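PDB 2YOY: Rbam17540 from Bacillus amyloliquefaciens, which probably acts as a copper-dependent lytic polysaccharide monooxygenase of the CBM33 family, cleaving polysaccharide chains oxidatively. Local coordinates for residues A[3-6]-A[11-14]; A[90-95]-A[169-174]; A[103-108]-A[140-145]; A[129-132]-A[137-140]. All coordinates share one frame; numbering follows the deposited sequence.

Contact 1. Residues A[3-6]-A[11-14]; sequences YIKE and AYMG
Y3 and Y12 meet in an offset (parallel-displaced) stack, their ring centroids 4.7 Å apart and their planes turned by only 23°. Y3 CE1 does the closest touching, sitting 3.4 Å above one face of the Y12 ring and displaced toward its rim, and Y3 CD1 lies 3.7 Å from Y12 CB. The hydroxyl of Y3 runs out along the same side, with OH 3.7 Å from Y12 CE1. Y3 places its CG between its own backbone N and carbonyl carbon (chi1 54°), a crowded choice that swings the ring off the strand and toward the helix. Y12 answers with CG anti to its backbone N (chi1 -177°), which leads its ring beneath that of Y3 and beside K5. Tyrosine suits both places: both residues are partly exposed, and a tyrosine offers a flat carbon ring for stacking along with a polar end.

The K5 side chain runs alongside Y12. Its carbonyl oxygen lies near the plane of the Y12 ring at the edge, K5 O to Y12 CE2 being 3.8 Å, and its CG passes 4.0 Å from Y12 CE2. Of the lysine side chain, the aliphatic CG does the touching, and the bend at chi3 carries the amine away.

S9 also joins the two segments, its OG hydrogen-bonded to both I4 O and Y12 N. Strand 2-6 is an outermost strand of its sheet, paired with strand 86-94; there K5 and E6 both face T91 in a classic beta bulge, while helix 10-21 packs beside this strand through Y12.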
loop_
_atom_site.group_PDB
_atom_site.type_symbol
_atom_site.label_atom_id
_atom_site.label_comp_id
_atom_site.label_asym_id
_atom_site.label_seq_id
_atom_site.Cartn_x
_atom_site.Cartn_y
_atom_site.Cartn_z
ATOM N N TYR A 3 -2.895 -7.706 3.343
ATOM C CA TYR A 3 -2.547 -6.883 2.199
ATOM C C TYR A 3 -3.735 -6.613 1.294
ATOM O O TYR A 3 -4.758 -7.328 1.306
ATOM C CB TYR A 3 -1.421 -7.527 1.396
ATOM C CG TYR A 3 -1.686 -8.976 0.971
ATOM C CD1 TYR A 3 -2.367 -9.257 -0.188
ATOM C CD2 TYR A 3 -1.195 -10.043 1.716
ATOM C CE1 TYR A 3 -2.649 -10.577 -0.554
ATOM C CE2 TYR A 3 -1.438 -11.360 1.332
ATOM C CZ TYR A 3 -2.134 -11.595 0.190
ATOM O OH TYR A 3 -2.394 -12.902 -0.234
ATOM N N ILE A 4 -3.588 -5.618 0.449
ATOM C CA ILE A 4 -4.631 -5.334 -0.555
ATOM C C ILE A 4 -4.430 -6.282 -1.753
ATOM O O ILE A 4 -3.397 -6.304 -2.376
ATOM C CB ILE A 4 -4.601 -3.837 -0.967
ATOM C CG1 ILE A 4 -4.871 -2.942 0.248
ATOM C CG2 ILE A 4 -5.585 -3.584 -2.095
ATOM C CD1 ILE A 4 -4.678 -1.447 -0.007
ATOM N N LYS A 5 -5.453 -7.096 -2.012
ATOM C CA LYS A 5 -5.441 -8.128 -3.015
ATOM C C LYS A 5 -6.066 -7.695 -4.340
ATOM O O LYS A 5 -5.612 -8.145 -5.388
ATOM C CB LYS A 5 -6.225 -9.313 -2.430
ATOM C CG LYS A 5 -6.550 -10.476 -3.327
ATOM C CD LYS A 5 -7.370 -11.469 -2.513
ATOM C CE LYS A 5 -8.728 -10.893 -2.118
ATOM N NZ LYS A 5 -9.453 -11.789 -1.180
ATOM N N GLU A 6 -7.118 -6.860 -4.286
ATOM C CA GLU A 6 -7.694 -6.207 -5.477
ATOM C C GLU A 6 -8.004 -4.732 -5.191
ATOM O O GLU A 6 -8.748 -4.463 -4.264
ATOM C CB GLU A 6 -8.991 -6.903 -5.911
ATOM C CG GLU A 6 -9.553 -6.353 -7.206
ATOM C CD GLU A 6 -10.967 -6.831 -7.486
ATOM O OE1 GLU A 6 -11.331 -7.918 -7.000
ATOM O OE2 GLU A 6 -11.706 -6.110 -8.189
ATOM N N ALA A 11 3.209 -5.099 -2.746
ATOM C CA ALA A 11 3.668 -6.193 -1.964
ATOM C C ALA A 11 3.115 -7.543 -2.469
ATOM O O ALA A 11 3.876 -8.525 -2.638
ATOM C CB ALA A 11 3.279 -5.999 -0.513
ATOM N N TYR A 12 1.819 -7.564 -2.755
ATOM C CA TYR A 12 1.227 -8.770 -3.285
ATOM C C TYR A 12 1.756 -9.090 -4.719
ATOM O O TYR A 12 2.028 -10.267 -5.054
ATOM C CB TYR A 12 -0.251 -8.589 -3.207
ATOM C CG TYR A 12 -1.043 -9.817 -3.675
ATOM C CD1 TYR A 12 -0.661 -11.097 -3.315
ATOM C CD2 TYR A 12 -2.162 -9.653 -4.499
ATOM C CE1 TYR A 12 -1.422 -12.199 -3.763
ATOM C CE2 TYR A 12 -2.913 -10.734 -4.928
ATOM C CZ TYR A 12 -2.530 -11.990 -4.571
ATOM O OH TYR A 12 -3.285 -13.041 -5.027
ATOM N N MET A 13 1.948 -8.049 -5.553
ATOM C CA MET A 13 2.592 -8.204 -6.845
ATOM C C MET A 13 3.959 -8.883 -6.686
ATOM O O MET A 13 4.342 -9.736 -7.505
ATOM C CB MET A 13 2.768 -6.869 -7.573
ATOM C CG MET A 13 3.080 -6.912 -9.084
ATOM S SD MET A 13 1.546 -7.272 -9.950
ATOM C CE MET A 13 0.731 -5.653 -9.995
ATOM N N GLY A 14 4.668 -8.580 -5.603
ATOM C CA GLY A 14 5.963 -9.297 -5.315
ATOM C C GLY A 14 5.779 -10.813 -5.137
ATOM O O GLY A 14 6.505 -11.636 -5.746
#

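Contact 2. Residues A[90-95]-A[169-174]; sequences FTWHYT and FYNVID
F90 opens the contact by presenting the edge of its ring to I173. The methyl CD1 of I173 lies near the ring plane, 3.9 Å from F90 CE2 and equally near its CD2, and the two side chains slant across each other. With CG anti to its carbonyl carbon, F90 extends its ring toward the other strand, where a branched aliphatic residue fills the interior without needing a polar partner.

Two residues on, W92 brings the far end of its six-membered ring to the second strand. W92 CH2 is 4.1 Å from F169 O. The neighbouring W92 CZ3 lies 4.1 Å from N171 OD1, and the indole and amide planes are 21° apart. These are packing contacts; the indole N-H is spent on the hydroxyl of Y105.

N171 is a buried amide with both ends occupied. Its ND2 donates to Y170 O at 3.0 Å in a nearly straight bond (177°), the acceptor lying in the amide plane although the donor stands above the carbonyl plane, while OD1 accepts from the backbone N of I4. The side chain is thereby fixed in rotation and tied to a third strand.

The strand axes lie 11.4 Å apart at 132°, with no backbone bonds between them: these are facing sheets of a beta sandwich, the core of the lytic polysaccharide monooxygenase fold. At one end F169 stacks on W160, and its side chain comes within about 4 Å of the copper bound by H1 and H98, in keeping with the phenylalanine found beside the metal in many bacterial relatives.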
loop_
_atom_site.group_PDB
_atom_site.type_symbol
_atom_site.label_atom_id
_atom_site.label_comp_id
_atom_site.label_asym_id
_atom_site.label_seq_id
_atom_site.Cartn_x
_atom_site.Cartn_y
_atom_site.Cartn_z
ATOM N N PHE A 90 -11.498 -1.665 -3.025
ATOM C CA PHE A 90 -10.182 -2.061 -2.493
ATOM C C PHE A 90 -10.468 -3.161 -1.491
ATOM O O PHE A 90 -11.094 -2.919 -0.463
ATOM C CB PHE A 90 -9.463 -0.858 -1.842
ATOM C CG PHE A 90 -9.142 0.190 -2.818
ATOM C CD1 PHE A 90 -10.109 1.092 -3.259
ATOM C CD2 PHE A 90 -7.848 0.267 -3.391
ATOM C CE1 PHE A 90 -9.806 2.032 -4.232
ATOM C CE2 PHE A 90 -7.558 1.220 -4.375
ATOM C CZ PHE A 90 -8.529 2.107 -4.790
ATOM N N THR A 91 -10.045 -4.381 -1.832
ATOM C CA THR A 91 -10.268 -5.556 -0.997
ATOM C C THR A 91 -8.989 -6.069 -0.371
ATOM O O THR A 91 -8.016 -6.358 -1.080
ATOM C CB THR A 91 -10.875 -6.692 -1.828
ATOM O OG1 THR A 91 -12.148 -6.250 -2.320
ATOM C CG2 THR A 91 -11.079 -7.902 -0.975
ATOM N N TRP A 92 -9.008 -6.165 0.953
ATOM C CA TRP A 92 -7.888 -6.699 1.738
ATOM C C TRP A 92 -8.036 -8.193 1.926
ATOM O O TRP A 92 -9.162 -8.702 2.073
ATOM C CB TRP A 92 -7.825 -6.003 3.103
ATOM C CG TRP A 92 -7.391 -4.539 3.041
ATOM C CD1 TRP A 92 -8.142 -3.486 2.636
ATOM C CD2 TRP A 92 -6.123 -3.994 3.440
ATOM N NE1 TRP A 92 -7.416 -2.308 2.757
ATOM C CE2 TRP A 92 -6.183 -2.592 3.255
ATOM C CE3 TRP A 92 -4.946 -4.551 3.911
ATOM C CZ2 TRP A 92 -5.088 -1.738 3.515
ATOM C CZ3 TRP A 92 -3.858 -3.684 4.187
ATOM C CH2 TRP A 92 -3.952 -2.310 4.010
ATOM N N HIS A 93 -6.911 -8.904 1.887
ATOM C CA HIS A 93 -6.809 -10.288 2.341
ATOM C C HIS A 93 -6.016 -10.264 3.658
ATOM O O HIS A 93 -4.942 -9.636 3.732
ATOM C CB HIS A 93 -6.056 -11.123 1.332
ATOM C CG HIS A 93 -5.774 -12.523 1.789
ATOM N ND1 HIS A 93 -6.738 -13.504 1.835
ATOM C CD2 HIS A 93 -4.643 -13.088 2.259
ATOM C CE1 HIS A 93 -6.208 -14.618 2.301
ATOM N NE2 HIS A 93 -4.934 -14.394 2.556
ATOM N N TYR A 94 -6.587 -10.865 4.688
ATOM C CA TYR A 94 -6.008 -10.897 6.031
ATOM C C TYR A 94 -5.489 -12.292 6.375
ATOM O O TYR A 94 -6.208 -13.290 6.219
ATOM C CB TYR A 94 -7.009 -10.413 7.078
ATOM C CG TYR A 94 -7.418 -8.992 6.870
ATOM C CD1 TYR A 94 -6.532 -7.964 7.164
ATOM C CD2 TYR A 94 -8.656 -8.659 6.348
ATOM C CE1 TYR A 94 -6.885 -6.668 6.951
ATOM C CE2 TYR A 94 -9.028 -7.348 6.135
ATOM C CZ TYR A 94 -8.124 -6.360 6.422
ATOM O OH TYR A 94 -8.468 -5.059 6.203
ATOM N N THR A 95 -4.225 -12.376 6.781
ATOM C CA THR A 95 -3.748 -13.586 7.474
ATOM C C THR A 95 -4.026 -13.501 8.992
ATOM O O THR A 95 -4.136 -14.514 9.671
ATOM C CB THR A 95 -2.263 -13.816 7.225
ATOM O OG1 THR A 95 -1.513 -12.732 7.786
ATOM C CG2 THR A 95 -1.999 -13.918 5.736
ATOM N N PHE A 169 -0.654 -1.023 8.763
ATOM C CA PHE A 169 -0.107 -1.688 7.575
ATOM C C PHE A 169 -0.271 -0.739 6.407
ATOM O O PHE A 169 -1.320 -0.087 6.280
ATOM C CB PHE A 169 -0.844 -3.032 7.350
ATOM C CG PHE A 169 -0.548 -4.042 8.429
ATOM C CD1 PHE A 169 -1.159 -3.929 9.667
ATOM C CD2 PHE A 169 0.424 -5.012 8.248
ATOM C CE1 PHE A 169 -0.824 -4.796 10.685
ATOM C CE2 PHE A 169 0.720 -5.916 9.249
ATOM C CZ PHE A 169 0.109 -5.786 10.458
ATOM N N TYR A 170 0.804 -0.623 5.616
ATOM C CA TYR A 170 0.959 0.352 4.552
ATOM C C TYR A 170 1.115 -0.390 3.246
ATOM O O TYR A 170 2.070 -1.089 3.068
ATOM C CB TYR A 170 2.197 1.260 4.812
ATOM C CG TYR A 170 2.026 2.113 6.028
ATOM C CD1 TYR A 170 2.308 1.594 7.303
ATOM C CD2 TYR A 170 1.542 3.397 5.931
ATOM C CE1 TYR A 170 2.061 2.361 8.433
ATOM C CE2 TYR A 170 1.334 4.178 7.036
ATOM C CZ TYR A 170 1.604 3.668 8.290
ATOM O OH TYR A 170 1.306 4.492 9.364
ATOM N N ASN A 171 0.158 -0.242 2.324
ATOM C CA ASN A 171 0.260 -0.903 1.037
ATOM C C ASN A 171 0.108 0.101 -0.106
ATOM O O ASN A 171 -0.980 0.653 -0.357
ATOM C CB ASN A 171 -0.822 -1.966 0.847
ATOM C CG ASN A 171 -0.523 -3.350 1.454
ATOM O OD1 ASN A 171 -1.255 -4.298 1.140
ATOM N ND2 ASN A 171 0.455 -3.467 2.348
ATOM N N VAL A 172 1.204 0.300 -0.826
ATOM C CA VAL A 172 1.186 1.072 -2.015
ATOM C C VAL A 172 0.760 0.220 -3.176
ATOM O O VAL A 172 1.025 -0.984 -3.234
ATOM C CB VAL A 172 2.545 1.815 -2.320
ATOM C CG1 VAL A 172 2.817 2.799 -1.235
ATOM C CG2 VAL A 172 3.696 0.839 -2.482
ATOM N N ILE A 173 0.045 0.872 -4.086
ATOM C CA ILE A 173 -0.505 0.273 -5.300
ATOM C C ILE A 173 -0.078 1.131 -6.511
ATOM O O ILE A 173 -0.391 2.319 -6.614
ATOM C CB ILE A 173 -2.053 0.201 -5.268
ATOM C CG1 ILE A 173 -2.567 -0.472 -4.008
ATOM C CG2 ILE A 173 -2.575 -0.536 -6.481
ATOM C CD1 ILE A 173 -3.990 -0.105 -3.729
ATOM N N ASP A 174 0.605 0.502 -7.469
ATOM C CA ASP A 174 1.025 1.207 -8.694
ATOM C C ASP A 174 -0.069 1.105 -9.765
ATOM O O ASP A 174 -0.507 0.007 -10.109
ATOM C CB ASP A 174 2.329 0.615 -9.203
ATOM C CG ASP A 174 3.439 0.707 -8.178
ATOM O OD1 ASP A 174 3.998 1.833 -8.037
ATOM O OD2 ASP A 174 3.750 -0.318 -7.493
#

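Contact 3. Residues A[103-108]-A[140-145]; sequences WHYYIT and LTHKIF
H142 turns one edge of its imidazole toward the face of W103 and another toward the hydroxyl of Y105. Against W103 the pairing is edge-to-face, with the imidazole and the five-membered indole ring 4.2 Å apart at their centroids and their planes inclined by 53°.

Y105 meets the same histidine rim to rim, and its OH lies in the imidazole plane, 2.6 Å from H142 ND1 in a short hydrogen bond that either group could donate. This buried hydroxyl, which also takes the W92 indole N-H, is gripped from two strands. Histidine fits here because it can serve as an aromatic edge and a polar partner at once.

One face of the Y105 ring is covered by I144, set roughly perpendicular to it. I144 CG1 stands 4.0 Å from the Y105 ring centroid in a CH-pi contact, offset toward the rim, and I144 CD1 reaches 3.4 Å from Y105 CD1. CG1 of the isoleucine is anti to its carbonyl carbon (chi1 -61°), which directs the longer branch at the phenol.

Were W103 a leucine, H142 would probably lose the broad aromatic face it leans on, and the hydroxyl of Y94 would probably be left without its indole N-H partner.

Strands 103-108 and 141-145 run in the same general direction, at 32°, but belong to different sheets, their axes 9.0 Å apart. W103, Y105 and H142 thus form an aromatic cluster between the two layers of the beta sandwich characteristic of this enzyme family.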
loop_
_atom_site.group_PDB
_atom_site.type_symbol
_atom_site.label_atom_id
_atom_site.label_comp_id
_atom_site.label_asym_id
_atom_site.label_seq_id
_atom_site.Cartn_x
_atom_site.Cartn_y
_atom_site.Cartn_z
ATOM N N TRP A 103 -9.404 2.511 8.162
ATOM C CA TRP A 103 -8.560 2.492 7.005
ATOM C C TRP A 103 -8.624 3.851 6.321
ATOM O O TRP A 103 -9.592 4.613 6.448
ATOM C CB TRP A 103 -8.980 1.441 5.990
ATOM C CG TRP A 103 -9.039 0.014 6.424
ATOM C CD1 TRP A 103 -8.127 -0.976 6.117
ATOM C CD2 TRP A 103 -10.131 -0.654 7.094
ATOM N NE1 TRP A 103 -8.576 -2.193 6.570
ATOM C CE2 TRP A 103 -9.793 -2.028 7.177
ATOM C CE3 TRP A 103 -11.354 -0.229 7.598
ATOM C CZ2 TRP A 103 -10.662 -2.993 7.761
ATOM C CZ3 TRP A 103 -12.209 -1.189 8.208
ATOM C CH2 TRP A 103 -11.842 -2.533 8.286
ATOM N N HIS A 104 -7.529 4.195 5.681
ATOM C CA HIS A 104 -7.395 5.503 5.008
ATOM C C HIS A 104 -6.564 5.385 3.747
ATOM O O HIS A 104 -5.568 4.645 3.693
ATOM C CB HIS A 104 -6.947 6.627 5.979
ATOM C CG HIS A 104 -5.852 6.250 6.936
ATOM N ND1 HIS A 104 -4.757 7.060 7.141
ATOM C CD2 HIS A 104 -5.701 5.192 7.781
ATOM C CE1 HIS A 104 -3.950 6.495 8.025
ATOM N NE2 HIS A 104 -4.517 5.378 8.448
ATOM N N TYR A 105 -7.019 6.072 2.700
ATOM C CA TYR A 105 -6.497 5.939 1.344
ATOM C C TYR A 105 -6.075 7.302 0.801
ATOM O O TYR A 105 -6.780 8.298 0.994
ATOM C CB TYR A 105 -7.580 5.355 0.415
ATOM C CG TYR A 105 -7.937 3.883 0.719
ATOM C CD1 TYR A 105 -8.883 3.567 1.650
ATOM C CD2 TYR A 105 -7.295 2.840 0.072
ATOM C CE1 TYR A 105 -9.206 2.280 1.940
ATOM C CE2 TYR A 105 -7.596 1.490 0.374
ATOM C CZ TYR A 105 -8.540 1.241 1.334
ATOM O OH TYR A 105 -8.934 -0.024 1.638
ATOM N N TYR A 106 -4.932 7.306 0.121
ATOM C CA TYR A 106 -4.302 8.473 -0.416
ATOM C C TYR A 106 -3.939 8.174 -1.880
ATOM O O TYR A 106 -3.705 7.025 -2.244
ATOM C CB TYR A 106 -3.031 8.779 0.345
ATOM C CG TYR A 106 -3.216 8.930 1.847
ATOM C CD1 TYR A 106 -3.397 7.820 2.677
ATOM C CD2 TYR A 106 -3.324 10.176 2.430
ATOM C CE1 TYR A 106 -3.655 7.967 4.029
ATOM C CE2 TYR A 106 -3.526 10.314 3.784
ATOM C CZ TYR A 106 -3.696 9.218 4.573
ATOM O OH TYR A 106 -3.937 9.344 5.904
ATOM N N ILE A 107 -3.800 9.209 -2.677
ATOM C CA ILE A 107 -3.286 9.079 -4.047
ATOM C C ILE A 107 -2.218 10.151 -4.224
ATOM O O ILE A 107 -2.258 11.182 -3.578
ATOM C CB ILE A 107 -4.373 9.219 -5.122
ATOM C CG1 ILE A 107 -3.845 8.675 -6.464
ATOM C CG2 ILE A 107 -4.792 10.676 -5.269
ATOM C CD1 ILE A 107 -4.934 8.425 -7.465
ATOM N N THR A 108 -1.289 9.857 -5.106
ATOM C CA THR A 108 -0.276 10.826 -5.503
ATOM C C THR A 108 -0.931 12.020 -6.178
ATOM O O THR A 108 -1.909 11.896 -6.891
ATOM C CB THR A 108 0.730 10.221 -6.487
ATOM O OG1 THR A 108 0.035 9.397 -7.417
ATOM C CG2 THR A 108 1.759 9.386 -5.715
ATOM N N LEU A 140 -14.292 -6.163 4.647
ATOM C CA LEU A 140 -13.189 -6.580 3.754
ATOM C C LEU A 140 -12.859 -5.629 2.612
ATOM O O LEU A 140 -11.676 -5.477 2.234
ATOM C CB LEU A 140 -13.504 -7.944 3.131
ATOM C CG LEU A 140 -13.393 -9.115 4.104
ATOM C CD1 LEU A 140 -14.134 -10.316 3.529
ATOM C CD2 LEU A 140 -11.949 -9.462 4.419
ATOM N N THR A 141 -13.890 -4.998 2.071
ATOM C CA THR A 141 -13.809 -4.253 0.800
ATOM C C THR A 141 -14.353 -2.846 0.982
ATOM O O THR A 141 -15.429 -2.674 1.540
ATOM C CB THR A 141 -14.647 -4.979 -0.269
ATOM O OG1 THR A 141 -14.084 -6.265 -0.527
ATOM C CG2 THR A 141 -14.702 -4.209 -1.589
ATOM N N HIS A 142 -13.585 -1.834 0.544
ATOM C CA HIS A 142 -13.926 -0.452 0.707
ATOM C C HIS A 142 -14.151 0.222 -0.638
ATOM O O HIS A 142 -13.401 -0.013 -1.580
ATOM C CB HIS A 142 -12.763 0.258 1.417
ATOM C CG HIS A 142 -12.362 -0.436 2.672
ATOM N ND1 HIS A 142 -11.053 -0.682 2.995
ATOM C CD2 HIS A 142 -13.106 -1.041 3.628
ATOM C CE1 HIS A 142 -10.996 -1.353 4.123
ATOM N NE2 HIS A 142 -12.228 -1.607 4.520
ATOM N N LYS A 143 -15.145 1.099 -0.694
ATOM C CA LYS A 143 -15.469 1.863 -1.921
ATOM C C LYS A 143 -14.926 3.234 -1.743
ATOM O O LYS A 143 -15.365 3.952 -0.878
ATOM C CB LYS A 143 -16.979 1.955 -2.055
ATOM C CG LYS A 143 -17.473 2.606 -3.332
ATOM C CD LYS A 143 -18.994 2.611 -3.305
ATOM C CE LYS A 143 -19.600 3.401 -4.445
ATOM N NZ LYS A 143 -20.994 3.744 -4.095
ATOM N N ILE A 144 -13.924 3.543 -2.555
ATOM C CA ILE A 144 -13.169 4.762 -2.482
ATOM C C ILE A 144 -13.236 5.452 -3.856
ATOM O O ILE A 144 -13.058 4.815 -4.932
ATOM C CB ILE A 144 -11.739 4.431 -2.117
ATOM C CG1 ILE A 144 -11.616 3.724 -0.751
ATOM C CG2 ILE A 144 -10.849 5.673 -2.102
ATOM C CD1 ILE A 144 -11.973 4.550 0.472
ATOM N N PHE A 145 -13.432 6.768 -3.810
ATOM C CA PHE A 145 -13.458 7.548 -5.025
ATOM C C PHE A 145 -12.055 7.963 -5.440
ATOM O O PHE A 145 -11.383 8.654 -4.728
ATOM C CB PHE A 145 -14.390 8.752 -4.870
ATOM C CG PHE A 145 -14.738 9.387 -6.194
ATOM C CD1 PHE A 145 -15.780 8.937 -6.945
ATOM C CD2 PHE A 145 -13.971 10.446 -6.669
ATOM C CE1 PHE A 145 -16.079 9.539 -8.177
ATOM C CE2 PHE A 145 -14.277 11.076 -7.898
ATOM C CZ PHE A 145 -15.348 10.626 -8.620
#

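Contact 4. Residues A[129-132]-A[137-140]; sequences VNHD and DTNL
H131 and T138 meet in a surface contact within the connection from strand 123-130 to strand 141-146, a loop that passes from one sheet of the beta sandwich to the other and contains a short 3-10 segment. T138 OG1 sits at the edge of the imidazole, in its plane, 2.9 Å from H131 CE1 and 3.0 Å from H131 NE2. Around this point the loop ties itself together with polar bonds: H131 NE2 is hydrogen-bonded to K135 O, and T138 OG1 to both K135 O and the hydroxyl of S134. A small hydroxyl residue and a ring with a polar edge therefore suit this loop.

H131 CG lies anti to the backbone N (chi1 -157°), carrying the ring across the loop, where its CE1 is 4.0 Å from N139 CB as the two side chains pass in opposite senses. Replacing H131 by a valine would probably leave K135 O without its imidazole partner and W103 without the ring that meets it edge-to-face. Nearer the strand, V129 lays its CG1 methyl against the side chain of N139. D132 OD1, itself hydrogen-bonded to S134, stands 3.8 Å above the H131 ring plane, offset toward the rim.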
loop_
_atom_site.group_PDB
_atom_site.type_symbol
_atom_site.label_atom_id
_atom_site.label_comp_id
_atom_site.label_asym_id
_atom_site.label_seq_id
_atom_site.Cartn_x
_atom_site.Cartn_y
_atom_site.Cartn_z
ATOM N N VAL A 129 -12.208 5.218 5.962
ATOM C CA VAL A 129 -13.254 4.254 6.367
ATOM C C VAL A 129 -13.124 4.036 7.882
ATOM O O VAL A 129 -12.203 3.363 8.307
ATOM C CB VAL A 129 -13.120 2.924 5.647
ATOM C CG1 VAL A 129 -14.241 1.983 6.081
ATOM C CG2 VAL A 129 -13.156 3.097 4.120
ATOM N N ASN A 130 -14.048 4.639 8.655
ATOM C CA ASN A 130 -14.161 4.426 10.102
ATOM C C ASN A 130 -14.633 3.090 10.480
ATOM O O ASN A 130 -15.425 2.507 9.783
ATOM C CB ASN A 130 -14.799 5.567 10.836
ATOM C CG ASN A 130 -14.114 6.903 10.559
ATOM O OD1 ASN A 130 -14.723 7.780 9.948
ATOM N ND2 ASN A 130 -12.840 7.045 10.907
ATOM N N HIS A 131 -14.004 2.509 11.504
ATOM C CA HIS A 131 -14.408 1.199 11.973
ATOM C C HIS A 131 -14.647 1.262 13.482
ATOM O O HIS A 131 -14.079 2.096 14.189
ATOM C CB HIS A 131 -13.359 0.157 11.600
ATOM C CG HIS A 131 -13.874 -1.245 11.543
ATOM N ND1 HIS A 131 -14.794 -1.672 10.607
ATOM C CD2 HIS A 131 -13.561 -2.334 12.283
ATOM C CE1 HIS A 131 -15.013 -2.959 10.770
ATOM N NE2 HIS A 131 -14.288 -3.382 11.791
ATOM N N ASP A 132 -15.476 0.353 13.962
ATOM C CA ASP A 132 -15.925 0.376 15.349
ATOM C C ASP A 132 -15.036 -0.424 16.304
ATOM O O ASP A 132 -15.431 -0.632 17.436
ATOM C CB ASP A 132 -17.378 -0.133 15.438
ATOM C CG ASP A 132 -17.523 -1.600 15.069
ATOM O OD1 ASP A 132 -16.496 -2.283 14.854
ATOM O OD2 ASP A 132 -18.676 -2.067 14.982
ATOM N N ASP A 137 -11.986 -8.073 9.237
ATOM C CA ASP A 137 -12.753 -8.807 8.239
ATOM C C ASP A 137 -14.259 -8.664 8.405
ATOM O O ASP A 137 -15.007 -9.250 7.628
ATOM C CB ASP A 137 -12.308 -10.282 8.152
ATOM C CG ASP A 137 -12.410 -11.027 9.472
ATOM O OD1 ASP A 137 -12.818 -10.443 10.495
ATOM O OD2 ASP A 137 -12.062 -12.219 9.472
ATOM N N THR A 138 -14.722 -7.833 9.336
ATOM C CA THR A 138 -16.114 -7.391 9.263
ATOM C C THR A 138 -16.348 -6.301 8.184
ATOM O O THR A 138 -17.481 -5.919 7.946
ATOM C CB THR A 138 -16.685 -6.915 10.612
ATOM O OG1 THR A 138 -16.066 -5.683 10.997
ATOM C CG2 THR A 138 -16.499 -7.967 11.685
ATOM N N ASN A 139 -15.281 -5.786 7.560
ATOM C CA ASN A 139 -15.406 -4.886 6.409
ATOM C C ASN A 139 -14.221 -5.108 5.459
ATOM O O ASN A 139 -13.290 -4.323 5.455
ATOM C CB ASN A 139 -15.478 -3.420 6.865
ATOM C CG ASN A 139 -15.841 -2.476 5.742
ATOM O OD1 ASN A 139 -16.155 -2.922 4.622
ATOM N ND2 ASN A 139 -15.840 -1.193 6.021
ATOM N N LEU A 140 -14.292 -6.163 4.647
ATOM C CA LEU A 140 -13.189 -6.580 3.754
ATOM C C LEU A 140 -12.859 -5.629 2.612
ATOM O O LEU A 140 -11.676 -5.477 2.234
ATOM C CB LEU A 140 -13.504 -7.944 3.131
ATOM C CG LEU A 140 -13.393 -9.115 4.104
ATOM C CD1 LEU A 140 -14.134 -10.316 3.529
ATOM C CD2 LEU A 140 -11.949 -9.462 4.419
#

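Contacts 2 and 3 are buried and join the two sheets of the sandwich, yet they differ in chemistry: contact 2 relies on long, mostly apolar reaches and a satisfied amide, contact 3 on close aromatic packing around a short hydrogen bond. They are sewn together by T91 OG1 to T141 OG1 and by Y94 OH to W103 NE1. Contact 1 is partly buried; it sets a helix against edge strand 2-6, which pairs with strand 86-94 of contact 2. Contact 4 lies at the surface, its centre about 17 Å from that of the chain, with polar loop bonds in place of core packing. It shares L140 with contact 3, and H131 carries the aromatic cluster outward through W103.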